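Long-range contacts in glutamine cyclotransferase (Porphyromonas gingivalis W83, PDB 6QQL), which probably catalyses the zinc-dependent cyclisation of N-terminal glutaminyl residues of peptides to pyroglutamate: residues A[26-31]-A[296-301]; A[226-231]-A[265-270]; A[210-215]-A[240-245]. One frame throughout, in Å; residues are numbered along the deposited sequence.

Contact 1 (A[26-31]-A[296-301])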
ATOM      1  N   ASP A  26      -2.874  10.220  19.092  1.00 62.38           N
ATOM      2  CA  ASP A  26      -3.120   9.304  20.197  1.00 68.59           C
ATOM      3  C   ASP A  26      -3.043   7.824  19.837  1.00 70.34           C
ATOM      4  O   ASP A  26      -2.545   7.038  20.648  1.00 74.33           O
ATOM      5  CB  ASP A  26      -4.499   9.589  20.805  1.00 69.56           C
ATOM      6  CG  ASP A  26      -4.416  10.011  22.256  1.00 72.82           C
ATOM      7  OD1 ASP A  26      -3.295  10.007  22.808  1.00 68.15           O
ATOM      8  OD2 ASP A  26      -5.470  10.350  22.835  1.00 75.83           O
ATOM      9  N   LEU A  27      -3.504   7.408  18.652  1.00 63.96           N
ATOM     10  CA  LEU A  27      -3.757   5.987  18.428  1.00 49.24           C
ATOM     11  C   LEU A  27      -2.674   5.236  17.672  1.00 44.83           C
ATOM     12  O   LEU A  27      -2.625   4.004  17.774  1.00 45.60           O
ATOM     13  CB  LEU A  27      -5.066   5.800  17.658  1.00 41.30           C
ATOM     14  CG  LEU A  27      -6.208   6.646  18.199  1.00 40.95           C
ATOM     15  CD1 LEU A  27      -7.381   6.638  17.232  1.00 35.01           C
ATOM     16  CD2 LEU A  27      -6.596   6.086  19.555  1.00 41.34           C
ATOM     17  N   PHE A  28      -1.810   5.914  16.930  1.00 35.76           N
ATOM     18  CA  PHE A  28      -0.893   5.241  16.027  1.00 19.69           C
ATOM     19  C   PHE A  28       0.549   5.458  16.459  1.00 27.15           C
ATOM     20  O   PHE A  28       0.972   6.595  16.677  1.00 45.22           O
ATOM     21  CB  PHE A  28      -1.130   5.765  14.624  1.00 18.65           C
ATOM     22  CG  PHE A  28      -0.227   5.203  13.588  1.00 25.05           C
ATOM     23  CD1 PHE A  28       1.015   5.775  13.349  1.00 17.46           C
ATOM     24  CD2 PHE A  28      -0.663   4.161  12.767  1.00 31.70           C
ATOM     25  CE1 PHE A  28       1.833   5.279  12.356  1.00 27.14           C
ATOM     26  CE2 PHE A  28       0.146   3.659  11.746  1.00 15.71           C
ATOM     27  CZ  PHE A  28       1.397   4.213  11.545  1.00 20.07           C
ATOM     28  N   SER A  29       1.322   4.387  16.512  1.00 26.47           N
ATOM     29  CA  SER A  29       2.727   4.481  16.889  1.00 23.56           C
ATOM     30  C   SER A  29       3.570   4.414  15.626  1.00 26.56           C
ATOM     31  O   SER A  29       3.564   3.401  14.919  1.00 19.65           O
ATOM     32  CB  SER A  29       3.150   3.372  17.834  1.00 20.79           C
ATOM     33  OG  SER A  29       4.556   3.208  17.704  1.00 20.76           O
ATOM     34  N   ALA A  30       4.256   5.510  15.313  1.00 40.84           N
ATOM     35  CA  ALA A  30       5.138   5.488  14.157  1.00 33.45           C
ATOM     36  C   ALA A  30       6.406   4.674  14.420  1.00 35.65           C
ATOM     37  O   ALA A  30       6.981   4.106  13.474  1.00 17.69           O
ATOM     38  CB  ALA A  30       5.465   6.918  13.745  1.00 26.43           C
ATOM     39  N   ASP A  31       6.845   4.576  15.685  1.00 19.59           N
ATOM     40  CA  ASP A  31       8.030   3.770  15.967  1.00 29.17           C
ATOM     41  C   ASP A  31       7.796   2.320  15.585  1.00 31.30           C
ATOM     42  O   ASP A  31       8.631   1.694  14.922  1.00 38.43           O
ATOM     43  CB  ASP A  31       8.434   3.868  17.434  1.00 41.12           C
ATOM     44  CG  ASP A  31       9.135   5.160  17.756  1.00 56.14           C
ATOM     45  OD1 ASP A  31       9.806   5.719  16.853  1.00 40.40           O
ATOM     46  OD2 ASP A  31       9.066   5.575  18.936  1.00 73.13           O
ATOM     47  N   VAL A 296       6.818  11.234   8.533  1.00 28.57           N
ATOM     48  CA  VAL A 296       5.931  10.979   7.413  1.00 17.88           C
ATOM     49  C   VAL A 296       5.123   9.711   7.668  1.00 22.61           C
ATOM     50  O   VAL A 296       3.909   9.682   7.442  1.00 16.88           O
ATOM     51  CB  VAL A 296       6.737  10.921   6.107  1.00 17.91           C
ATOM     52  CG1 VAL A 296       5.823  10.783   4.936  1.00 17.42           C
ATOM     53  CG2 VAL A 296       7.517  12.181   5.958  1.00 40.52           C
ATOM     54  N   LEU A 297       5.762   8.652   8.176  1.00 32.76           N
ATOM     55  CA  LEU A 297       4.979   7.488   8.601  1.00 30.18           C
ATOM     56  C   LEU A 297       3.884   7.876   9.594  1.00 29.20           C
ATOM     57  O   LEU A 297       2.743   7.411   9.466  1.00 31.81           O
ATOM     58  CB  LEU A 297       5.881   6.387   9.178  1.00 30.15           C
ATOM     59  CG  LEU A 297       6.758   5.679   8.135  1.00 16.67           C
ATOM     60  CD1 LEU A 297       7.681   4.679   8.755  1.00 16.95           C
ATOM     61  CD2 LEU A 297       5.878   5.019   7.104  1.00 16.27           C
ATOM     62  N   ASP A 298       4.198   8.748  10.572  1.00 26.05           N
ATOM     63  CA  ASP A 298       3.190   9.133  11.573  1.00 29.17           C
ATOM     64  C   ASP A 298       2.012   9.858  10.922  1.00 25.94           C
ATOM     65  O   ASP A 298       0.853   9.552  11.221  1.00 23.53           O
ATOM     66  CB  ASP A 298       3.812   9.998  12.691  1.00 24.83           C
ATOM     67  CG  ASP A 298       2.817  10.330  13.845  1.00 32.76           C
ATOM     68  OD1 ASP A 298       2.350   9.426  14.562  1.00 40.42           O
ATOM     69  OD2 ASP A 298       2.474  11.516  14.037  1.00 44.58           O
ATOM     70  N   ALA A 299       2.290  10.795  10.008  1.00 17.67           N
ATOM     71  CA  ALA A 299       1.221  11.572   9.387  1.00 18.10           C
ATOM     72  C   ALA A 299       0.223  10.676   8.671  1.00 22.47           C
ATOM     73  O   ALA A 299      -0.983  10.741   8.933  1.00 29.70           O
ATOM     74  CB  ALA A 299       1.806  12.577   8.403  1.00 22.07           C
ATOM     75  N   VAL A 300       0.711   9.831   7.762  1.00 26.47           N
ATOM     76  CA  VAL A 300      -0.176   8.923   7.043  1.00 23.04           C
ATOM     77  C   VAL A 300      -0.881   8.006   8.021  1.00 24.37           C
ATOM     78  O   VAL A 300      -2.110   7.854   7.982  1.00 19.69           O
ATOM     79  CB  VAL A 300       0.602   8.101   6.005  1.00 23.79           C
ATOM     80  CG1 VAL A 300      -0.331   7.055   5.393  1.00 26.42           C
ATOM     81  CG2 VAL A 300       1.217   8.995   4.937  1.00 16.26           C
ATOM     82  N   GLY A 301      -0.096   7.348   8.884  1.00 23.07           N
ATOM     83  CA  GLY A 301      -0.660   6.406   9.840  1.00 19.39           C
ATOM     84  C   GLY A 301      -1.695   7.023  10.759  1.00 21.61           C
ATOM     85  O   GLY A 301      -2.811   6.511  10.896  1.00 21.49           O
TER
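Phe28 lays its ring flat on Gly301, and this is the heart of the contact. Gly301 CA lies 3.4 Å from the centroid of the Phe28 ring and only 13° off the ring normal, a CH-pi contact close to the middle of the face. Since Gly301 has no side chain, the ring rests directly on the main chain of the helix. Phe28 CG stands anti to the backbone N (chi1 178°), beside the carbonyl carbon, which brings the root of the ring to the helix; of the ring atoms, Phe28 CE2 comes nearest, 3.4 Å from Gly301 CA. Around the ring, Leu297 O approaches Phe28 CE1 obliquely at 3.7 Å, while Asp298 OD1 lies at the edge, near the ring plane, 4.1 Å from Phe28 CD1.

A second, smaller apolar patch lies one turn back along the helix: Ala30 CB meets Asp298 CB at 3.7 Å, where the backbones also come close, with Ala30 CA 4.9 Å from Asp298 CA. No hydrogen bond joins the two segments directly. Phe28 O and Asp298 OD1, both acceptors, face each other at 3.8 Å. Asp26, Phe28, Asp298 and Glu302 have been seen to bind magnesium in this protein, although no such ion is bound to this chain here.

The next shell fixes the loop and the carboxylate. Glu302 takes Leu27 N on OE2 and Phe28 N on OE1, Glu143 OE2 receives Ser29 N, and Tyr237 OH is hydrogen-bonded to Asp298 OD2. Ser29 OG then N-caps helix 30-42 through Ser32 N, at the point where the loop becomes helix.

The contact thus joins the N-terminal loop and the first turn of helix 30-42 to helix 294-311 near the C terminus, with Val140 and Ile144 of helix 131-149 also packing against Phe28.

Contact 2 (A[226-231]-A[265-270])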
ATOM      1  N   SER A 226     -11.900  13.806   0.246  1.00 24.54           N
ATOM      2  CA  SER A 226     -12.066  14.978   1.109  1.00 26.86           C
ATOM      3  C   SER A 226     -12.018  14.592   2.584  1.00 28.05           C
ATOM      4  O   SER A 226     -11.368  15.267   3.394  1.00 22.94           O
ATOM      5  CB  SER A 226     -13.370  15.715   0.797  1.00 24.08           C
ATOM      6  OG  SER A 226     -13.415  16.128  -0.555  1.00 36.03           O
ATOM      7  N   ALA A 227     -12.745  13.535   2.953  1.00 19.80           N
ATOM      8  CA  ALA A 227     -12.792  13.106   4.344  1.00 19.74           C
ATOM      9  C   ALA A 227     -11.397  12.787   4.883  1.00 19.11           C
ATOM     10  O   ALA A 227     -11.071  13.127   6.023  1.00 19.21           O
ATOM     11  CB  ALA A 227     -13.730  11.905   4.477  1.00 27.51           C
ATOM     12  N   VAL A 228     -10.559  12.126   4.087  1.00 24.83           N
ATOM     13  CA  VAL A 228      -9.225  11.796   4.569  1.00 17.99           C
ATOM     14  C   VAL A 228      -8.398  13.061   4.728  1.00 28.70           C
ATOM     15  O   VAL A 228      -7.824  13.317   5.792  1.00 26.49           O
ATOM     16  CB  VAL A 228      -8.532  10.792   3.629  1.00 17.41           C
ATOM     17  CG1 VAL A 228      -7.082  10.620   4.033  1.00 16.97           C
ATOM     18  CG2 VAL A 228      -9.239   9.441   3.684  1.00 17.24           C
ATOM     19  N   TRP A 229      -8.361  13.892   3.682  1.00 30.67           N
ATOM     20  CA  TRP A 229      -7.512  15.080   3.682  1.00 27.77           C
ATOM     21  C   TRP A 229      -7.948  16.087   4.735  1.00 28.18           C
ATOM     22  O   TRP A 229      -7.118  16.843   5.256  1.00 19.46           O
ATOM     23  CB  TRP A 229      -7.520  15.703   2.296  1.00 23.73           C
ATOM     24  CG  TRP A 229      -6.284  15.424   1.474  1.00 28.52           C
ATOM     25  CD1 TRP A 229      -5.347  16.339   1.051  1.00 29.99           C
ATOM     26  CD2 TRP A 229      -5.863  14.152   0.956  1.00 33.84           C
ATOM     27  NE1 TRP A 229      -4.376  15.710   0.296  1.00 34.51           N
ATOM     28  CE2 TRP A 229      -4.666  14.370   0.229  1.00 36.18           C
ATOM     29  CE3 TRP A 229      -6.381  12.848   1.034  1.00 29.39           C
ATOM     30  CZ2 TRP A 229      -3.985  13.339  -0.402  1.00 23.73           C
ATOM     31  CZ3 TRP A 229      -5.700  11.826   0.417  1.00 17.03           C
ATOM     32  CH2 TRP A 229      -4.518  12.077  -0.298  1.00 26.37           C
ATOM     33  N   GLN A 230      -9.245  16.144   5.029  1.00 32.23           N
ATOM     34  CA  GLN A 230      -9.711  17.001   6.107  1.00 26.66           C
ATOM     35  C   GLN A 230      -9.327  16.432   7.469  1.00 24.72           C
ATOM     36  O   GLN A 230      -9.014  17.188   8.392  1.00 32.50           O
ATOM     37  CB  GLN A 230     -11.216  17.204   5.977  1.00 26.20           C
ATOM     38  CG  GLN A 230     -11.495  18.260   4.935  1.00 46.04           C
ATOM     39  CD  GLN A 230     -12.861  18.901   5.043  1.00 62.21           C
ATOM     40  OE1 GLN A 230     -12.972  20.082   5.381  1.00 64.24           O
ATOM     41  NE2 GLN A 230     -13.908  18.142   4.717  1.00 62.85           N
ATOM     42  N   THR A 231      -9.326  15.106   7.612  1.00 23.40           N
ATOM     43  CA  THR A 231      -8.809  14.511   8.837  1.00 19.34           C
ATOM     44  C   THR A 231      -7.358  14.911   9.048  1.00 19.10           C
ATOM     45  O   THR A 231      -6.997  15.452  10.100  1.00 24.20           O
ATOM     46  CB  THR A 231      -8.959  12.985   8.786  1.00 18.78           C
ATOM     47  OG1 THR A 231     -10.338  12.620   8.947  1.00 19.15           O
ATOM     48  CG2 THR A 231      -8.066  12.280   9.835  1.00 18.42           C
ATOM     49  N   ILE A 265      -9.172   5.618  -2.871  1.00 34.71           N
ATOM     50  CA  ILE A 265      -8.184   6.685  -3.014  1.00 26.05           C
ATOM     51  C   ILE A 265      -6.787   6.110  -2.806  1.00 28.15           C
ATOM     52  O   ILE A 265      -6.582   5.103  -2.122  1.00 29.87           O
ATOM     53  CB  ILE A 265      -8.398   7.868  -2.049  1.00 16.74           C
ATOM     54  CG1 ILE A 265      -8.051   7.451  -0.613  1.00 16.60           C
ATOM     55  CG2 ILE A 265      -9.803   8.441  -2.207  1.00 17.29           C
ATOM     56  CD1 ILE A 265      -8.413   8.461   0.445  1.00 16.73           C
ATOM     57  N   ASP A 266      -5.814   6.821  -3.354  1.00 27.17           N
ATOM     58  CA  ASP A 266      -4.414   6.431  -3.317  1.00 30.46           C
ATOM     59  C   ASP A 266      -3.620   7.521  -2.599  1.00 30.60           C
ATOM     60  O   ASP A 266      -3.362   8.590  -3.164  1.00 37.25           O
ATOM     61  CB  ASP A 266      -3.900   6.223  -4.736  1.00 15.85           C
ATOM     62  CG  ASP A 266      -2.598   5.474  -4.777  1.00 23.83           C
ATOM     63  OD1 ASP A 266      -2.103   5.049  -3.714  1.00 17.82           O
ATOM     64  OD2 ASP A 266      -2.053   5.330  -5.881  1.00 24.58           O
ATOM     65  N   ILE A 267      -3.204   7.250  -1.365  1.00 15.52           N
ATOM     66  CA  ILE A 267      -2.276   8.127  -0.665  1.00 15.55           C
ATOM     67  C   ILE A 267      -0.877   7.742  -1.142  1.00 19.31           C
ATOM     68  O   ILE A 267      -0.351   6.697  -0.760  1.00 21.86           O
ATOM     69  CB  ILE A 267      -2.412   8.016   0.855  1.00 15.45           C
ATOM     70  CG1 ILE A 267      -3.821   8.398   1.303  1.00 15.70           C
ATOM     71  CG2 ILE A 267      -1.449   8.969   1.530  1.00 15.56           C
ATOM     72  CD1 ILE A 267      -4.277   7.690   2.566  1.00 15.59           C
ATOM     73  N   ILE A 268      -0.284   8.565  -2.004  1.00 20.82           N
ATOM     74  CA  ILE A 268       0.939   8.212  -2.713  1.00 25.00           C
ATOM     75  C   ILE A 268       1.825   9.442  -2.867  1.00 37.77           C
ATOM     76  O   ILE A 268       1.359  10.532  -3.213  1.00 34.21           O
ATOM     77  CB  ILE A 268       0.632   7.582  -4.085  1.00 19.18           C
ATOM     78  CG1 ILE A 268       1.926   7.309  -4.863  1.00 25.83           C
ATOM     79  CG2 ILE A 268      -0.345   8.456  -4.878  1.00 16.05           C
ATOM     80  CD1 ILE A 268       1.755   6.310  -6.015  1.00 15.84           C
ATOM     81  N   ASN A 269       3.119   9.250  -2.653  1.00 42.36           N
ATOM     82  CA  ASN A 269       4.079  10.342  -2.729  1.00 39.49           C
ATOM     83  C   ASN A 269       4.332  10.702  -4.189  1.00 29.85           C
ATOM     84  O   ASN A 269       5.121  10.055  -4.879  1.00 32.13           O
ATOM     85  CB  ASN A 269       5.370   9.947  -2.031  1.00 34.20           C
ATOM     86  CG  ASN A 269       6.345  11.069  -1.983  1.00 24.15           C
ATOM     87  OD1 ASN A 269       5.994  12.210  -2.280  1.00 19.93           O
ATOM     88  ND2 ASN A 269       7.572  10.774  -1.577  1.00 27.99           N
ATOM     89  N   TYR A 270       3.703  11.780  -4.643  1.00 24.09           N
ATOM     90  CA  TYR A 270       3.848  12.240  -6.015  1.00 36.34           C
ATOM     91  C   TYR A 270       3.677  13.752  -6.028  1.00 40.66           C
ATOM     92  O   TYR A 270       2.900  14.302  -5.246  1.00 52.21           O
ATOM     93  CB  TYR A 270       2.834  11.553  -6.950  1.00 31.78           C
ATOM     94  CG  TYR A 270       2.828  12.043  -8.388  1.00 31.71           C
ATOM     95  CD1 TYR A 270       2.147  13.210  -8.756  1.00 34.98           C
ATOM     96  CD2 TYR A 270       3.513  11.345  -9.389  1.00 34.35           C
ATOM     97  CE1 TYR A 270       2.147  13.665 -10.087  1.00 32.18           C
ATOM     98  CE2 TYR A 270       3.512  11.789 -10.722  1.00 29.63           C
ATOM     99  CZ  TYR A 270       2.834  12.954 -11.060  1.00 31.67           C
ATOM    100  OH  TYR A 270       2.826  13.403 -12.369  1.00 45.43           O
TER
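Val228 and Trp229 of helix 222-234 pack on Ile265 and Ile267 of strand 264-268, an outermost strand of the central mixed sheet: helix-on-sheet packing in an alpha/beta fold. The segment axes approach to 10.6 Å, and their N-to-C directions differ by 35°.

Direct contacts between the two are wholly apolar. Val228 and Ile265 meet tip to tip, Val228 CG2 standing 3.5 Å from Ile265 CD1. Ile265 CG1 sits between the backbone N and the carbonyl carbon (chi1 71°), with CD1 carried on beyond it to the helix. The other branch of the valine, Val228 CG1, comes no closer than 4.3 Å to Ile267 CD1.

The aromatic part belongs to Trp229. The side chains of Trp229 and Ile267 run past each other in opposite directions. Trp229 CZ3 is 4.0 Å from Ile267 CG1, approached obliquely, whereas Ile265 CD1 lies at the indole edge, near its plane. The same indole makes edge-to-face pairs with Trp213 and Phe241, and its buried NE1 has weak hydrogen bonds to Phe211 O and Ile242 O, so it links the sheet edge to the small ladder beyond.

No hydrogen bond joins the two segments. Ile265 and Ile267 pair through the backbone with strand 197-202. In the helix, Ala227 O accepts both Thr231 N and Thr231 OG1, each at 3.1 Å, from opposite faces of the carbonyl plane.

Contact 3 (A[210-215]-A[240-245])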
ATOM      1  N   THR A 210       4.954  14.364  -0.549  1.00 23.57           N
ATOM      2  CA  THR A 210       3.825  15.246  -0.846  1.00 19.84           C
ATOM      3  C   THR A 210       2.662  14.395  -1.332  1.00 25.83           C
ATOM      4  O   THR A 210       2.780  13.701  -2.349  1.00 31.23           O
ATOM      5  CB  THR A 210       4.184  16.282  -1.927  1.00 20.65           C
ATOM      6  OG1 THR A 210       4.599  15.617  -3.125  1.00 20.81           O
ATOM      7  CG2 THR A 210       5.325  17.174  -1.491  1.00 21.00           C
ATOM      8  N   PHE A 211       1.538  14.450  -0.625  1.00 19.33           N
ATOM      9  CA  PHE A 211       0.344  13.694  -1.003  1.00 19.58           C
ATOM     10  C   PHE A 211      -0.712  14.658  -1.544  1.00 28.09           C
ATOM     11  O   PHE A 211      -1.434  15.310  -0.775  1.00 21.43           O
ATOM     12  CB  PHE A 211      -0.170  12.887   0.180  1.00 22.83           C
ATOM     13  CG  PHE A 211       0.890  12.038   0.827  1.00 24.19           C
ATOM     14  CD1 PHE A 211       1.518  11.024   0.115  1.00 17.81           C
ATOM     15  CD2 PHE A 211       1.273  12.266   2.141  1.00 24.49           C
ATOM     16  CE1 PHE A 211       2.492  10.257   0.699  1.00 18.54           C
ATOM     17  CE2 PHE A 211       2.262  11.479   2.738  1.00 17.15           C
ATOM     18  CZ  PHE A 211       2.867  10.487   2.020  1.00 17.05           C
ATOM     19  N   TYR A 212      -0.817  14.708  -2.876  1.00 29.00           N
ATOM     20  CA  TYR A 212      -1.833  15.456  -3.597  1.00 20.72           C
ATOM     21  C   TYR A 212      -2.970  14.529  -3.993  1.00 20.55           C
ATOM     22  O   TYR A 212      -2.897  13.314  -3.832  1.00 39.56           O
ATOM     23  CB  TYR A 212      -1.242  16.123  -4.839  1.00 21.41           C
ATOM     24  CG  TYR A 212      -0.140  17.104  -4.538  1.00 32.44           C
ATOM     25  CD1 TYR A 212      -0.420  18.438  -4.261  1.00 38.41           C
ATOM     26  CD2 TYR A 212       1.188  16.705  -4.538  1.00 30.05           C
ATOM     27  CE1 TYR A 212       0.600  19.345  -3.992  1.00 36.76           C
ATOM     28  CE2 TYR A 212       2.211  17.602  -4.273  1.00 24.08           C
ATOM     29  CZ  TYR A 212       1.917  18.919  -3.995  1.00 29.88           C
ATOM     30  OH  TYR A 212       2.943  19.806  -3.718  1.00 27.27           O
ATOM     31  N   TRP A 213      -4.047  15.131  -4.494  1.00 22.99           N
ATOM     32  CA  TRP A 213      -5.199  14.394  -5.014  1.00 23.14           C
ATOM     33  C   TRP A 213      -4.827  13.645  -6.298  1.00 24.91           C
ATOM     34  O   TRP A 213      -4.690  14.261  -7.361  1.00 21.82           O
ATOM     35  CB  TRP A 213      -6.363  15.343  -5.289  1.00 21.60           C
ATOM     36  CG  TRP A 213      -6.855  16.126  -4.121  1.00 31.10           C
ATOM     37  CD1 TRP A 213      -6.833  15.755  -2.813  1.00 29.49           C
ATOM     38  CD2 TRP A 213      -7.481  17.418  -4.165  1.00 32.95           C
ATOM     39  NE1 TRP A 213      -7.395  16.744  -2.033  1.00 25.12           N
ATOM     40  CE2 TRP A 213      -7.805  17.770  -2.840  1.00 22.14           C
ATOM     41  CE3 TRP A 213      -7.795  18.314  -5.203  1.00 41.78           C
ATOM     42  CZ2 TRP A 213      -8.435  18.970  -2.521  1.00 26.89           C
ATOM     43  CZ3 TRP A 213      -8.415  19.515  -4.884  1.00 32.84           C
ATOM     44  CH2 TRP A 213      -8.731  19.828  -3.553  1.00 31.62           C
ATOM     45  N   GLU A 214      -4.670  12.321  -6.203  1.00 22.70           N
ATOM     46  CA  GLU A 214      -4.535  11.483  -7.389  1.00 20.89           C
ATOM     47  C   GLU A 214      -5.825  11.554  -8.194  1.00 34.40           C
ATOM     48  O   GLU A 214      -6.924  11.510  -7.624  1.00 21.25           O
ATOM     49  CB  GLU A 214      -4.246  10.035  -6.989  1.00 20.25           C
ATOM     50  CG  GLU A 214      -3.769   9.142  -8.128  1.00 20.41           C
ATOM     51  CD  GLU A 214      -4.906   8.620  -9.011  1.00 20.74           C
ATOM     52  OE1 GLU A 214      -4.763   8.680 -10.253  1.00 21.26           O
ATOM     53  OE2 GLU A 214      -5.936   8.152  -8.475  1.00 20.50           O
ATOM     54  N   TYR A 215      -5.688  11.669  -9.529  1.00 24.73           N
ATOM     55  CA  TYR A 215      -6.841  12.016 -10.361  1.00 22.73           C
ATOM     56  C   TYR A 215      -7.969  10.997 -10.238  1.00 26.98           C
ATOM     57  O   TYR A 215      -9.123  11.364  -9.994  1.00 31.45           O
ATOM     58  CB  TYR A 215      -6.450  12.189 -11.823  1.00 23.14           C
ATOM     59  CG  TYR A 215      -7.692  12.481 -12.661  1.00 34.38           C
ATOM     60  CD1 TYR A 215      -8.357  13.695 -12.539  1.00 29.27           C
ATOM     61  CD2 TYR A 215      -8.210  11.543 -13.550  1.00 23.96           C
ATOM     62  CE1 TYR A 215      -9.495  13.963 -13.275  1.00 34.93           C
ATOM     63  CE2 TYR A 215      -9.344  11.811 -14.299  1.00 29.10           C
ATOM     64  CZ  TYR A 215      -9.989  13.020 -14.156  1.00 37.07           C
ATOM     65  OH  TYR A 215     -11.132  13.295 -14.893  1.00 38.83           O
ATOM     66  N   TYR A 240       1.793  17.824   4.713  1.00 28.29           N
ATOM     67  CA  TYR A 240       1.940  16.565   4.002  1.00 33.37           C
ATOM     68  C   TYR A 240       0.772  16.257   3.074  1.00 33.05           C
ATOM     69  O   TYR A 240       0.986  15.868   1.917  1.00 37.25           O
ATOM     70  CB  TYR A 240       2.122  15.441   5.028  1.00 31.48           C
ATOM     71  CG  TYR A 240       3.483  15.451   5.689  1.00 28.98           C
ATOM     72  CD1 TYR A 240       4.628  15.176   4.954  1.00 31.76           C
ATOM     73  CD2 TYR A 240       3.627  15.731   7.036  1.00 33.24           C
ATOM     74  CE1 TYR A 240       5.871  15.172   5.545  1.00 36.78           C
ATOM     75  CE2 TYR A 240       4.879  15.733   7.638  1.00 32.95           C
ATOM     76  CZ  TYR A 240       6.000  15.459   6.882  1.00 30.83           C
ATOM     77  OH  TYR A 240       7.255  15.466   7.461  1.00 21.99           O
ATOM     78  N   PHE A 241      -0.463  16.411   3.553  1.00 22.64           N
ATOM     79  CA  PHE A 241      -1.659  16.202   2.736  1.00 22.21           C
ATOM     80  C   PHE A 241      -2.082  17.519   2.088  1.00 27.31           C
ATOM     81  O   PHE A 241      -2.765  18.340   2.706  1.00 19.26           O
ATOM     82  CB  PHE A 241      -2.769  15.588   3.580  1.00 22.97           C
ATOM     83  CG  PHE A 241      -2.509  14.163   3.948  1.00 32.34           C
ATOM     84  CD1 PHE A 241      -1.627  13.844   4.971  1.00 38.90           C
ATOM     85  CD2 PHE A 241      -3.129  13.134   3.251  1.00 28.89           C
ATOM     86  CE1 PHE A 241      -1.375  12.524   5.304  1.00 39.90           C
ATOM     87  CE2 PHE A 241      -2.879  11.806   3.577  1.00 33.31           C
ATOM     88  CZ  PHE A 241      -2.002  11.502   4.610  1.00 36.44           C
ATOM     89  N   ILE A 242      -1.705  17.712   0.828  1.00 22.01           N
ATOM     90  CA  ILE A 242      -1.938  18.980   0.149  1.00 33.91           C
ATOM     91  C   ILE A 242      -3.244  18.901  -0.638  1.00 36.00           C
ATOM     92  O   ILE A 242      -3.450  17.982  -1.439  1.00 35.10           O
ATOM     93  CB  ILE A 242      -0.753  19.338  -0.758  1.00 35.98           C
ATOM     94  CG1 ILE A 242       0.554  19.005  -0.035  1.00 33.12           C
ATOM     95  CG2 ILE A 242      -0.776  20.819  -1.082  1.00 30.75           C
ATOM     96  CD1 ILE A 242       0.679  19.626   1.319  1.00 26.47           C
ATOM     97  N   GLN A 243      -4.123  19.880  -0.415  1.00 38.05           N
ATOM     98  CA  GLN A 243      -5.455  19.905  -1.021  1.00 39.60           C
ATOM     99  C   GLN A 243      -5.376  20.596  -2.379  1.00 44.07           C
ATOM    100  O   GLN A 243      -5.655  21.784  -2.534  1.00 50.54           O
ATOM    101  CB  GLN A 243      -6.454  20.559  -0.075  1.00 24.82           C
ATOM    102  CG  GLN A 243      -6.463  19.869   1.283  1.00 26.12           C
ATOM    103  CD  GLN A 243      -7.837  19.804   1.936  1.00 28.65           C
ATOM    104  OE1 GLN A 243      -8.780  19.209   1.391  1.00 27.37           O
ATOM    105  NE2 GLN A 243      -7.951  20.406   3.127  1.00 27.26           N
ATOM    106  N   ALA A 244      -4.958  19.822  -3.374  1.00 46.13           N
ATOM    107  CA  ALA A 244      -4.656  20.320  -4.706  1.00 31.29           C
ATOM    108  C   ALA A 244      -4.422  19.125  -5.615  1.00 30.37           C
ATOM    109  O   ALA A 244      -4.057  18.045  -5.146  1.00 19.90           O
ATOM    110  CB  ALA A 244      -3.427  21.241  -4.689  1.00 21.48           C
ATOM    111  N   ASP A 245      -4.658  19.321  -6.907  1.00 42.97           N
ATOM    112  CA  ASP A 245      -4.526  18.231  -7.866  1.00 37.56           C
ATOM    113  C   ASP A 245      -3.079  17.755  -7.962  1.00 38.21           C
ATOM    114  O   ASP A 245      -2.141  18.555  -7.926  1.00 20.51           O
ATOM    115  CB  ASP A 245      -5.019  18.681  -9.238  1.00 30.24           C
ATOM    116  CG  ASP A 245      -6.465  19.132  -9.204  1.00 44.28           C
ATOM    117  OD1 ASP A 245      -7.362  18.262  -9.101  1.00 43.38           O
ATOM    118  OD2 ASP A 245      -6.699  20.367  -9.258  1.00 48.33           O
TER
HETATM  119  O   HOH W   1      -6.421  15.773  -8.618  1.00 24.99           O
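Phe211 and Phe241 form the buried side of a short parallel beta ladder, paired in register and turned to the same face. Phe211 N binds Tyr240 O at 3.0 Å, nearly in line with the carbonyl, and Ile242 N returns to Phe211 O. Phe211 CD2 sits over the centre of the Phe241 ring, but the planes make 44°, so the pair is neither a stack nor edge-to-face. Packing is also close on the other face, where Tyr212 and Ile242 run side by side, pointing the same way, with Tyr212 CE1 3.5 Å from Ile242 CB.

Further along, a beta bulge shifts the register by two. Gln243 is the centre of an inverse gamma turn, and Trp213 N finds its partner in Ala244 O at 3.0 Å, pairing Trp213 with Asp245. The indole covers the turn: Ala244 N lies 3.4 Å above the plane of the Trp213 ring, over its centre, with Gln243 C nearer the rim.

The loose, solvent side belongs to the exposed Gln243 and Asp245. Here a water donates to both Trp213 O and Asp245 OD1, bridging the two segments beside the Trp213-Asp245 pair.

The 24 residues between the segments are mostly helical, giving the outline of a beta-alpha-beta crossover. On the inner face, Phe211 and Phe241 rest on Ile267 of strand 264-268 and on helix 294-311, while Trp213 and Phe241 also meet helix 222-234.

Overall arrangement
From the N terminus, the chain leaves residues 26-31 and runs through almost the whole fold before 296-301 comes back to meet them, so contact 1 closes a loop that holds both others. Within it, 210-215 comes first, then 226-231, 240-245 and 265-270: contacts 2 and 3 cross rather than nest. Their centres are only about 7 Å apart, and Asn269 OD1 is hydrogen-bonded to Thr210 N. Contact 1 meets contact 3 where Val300 packs on Phe211 and Val296 on Tyr240. Helix 294-311 thereby connects the N-terminal helix 30-42 with the small ladder, which in turn borders helix 222-234 and the edge of the central sheet.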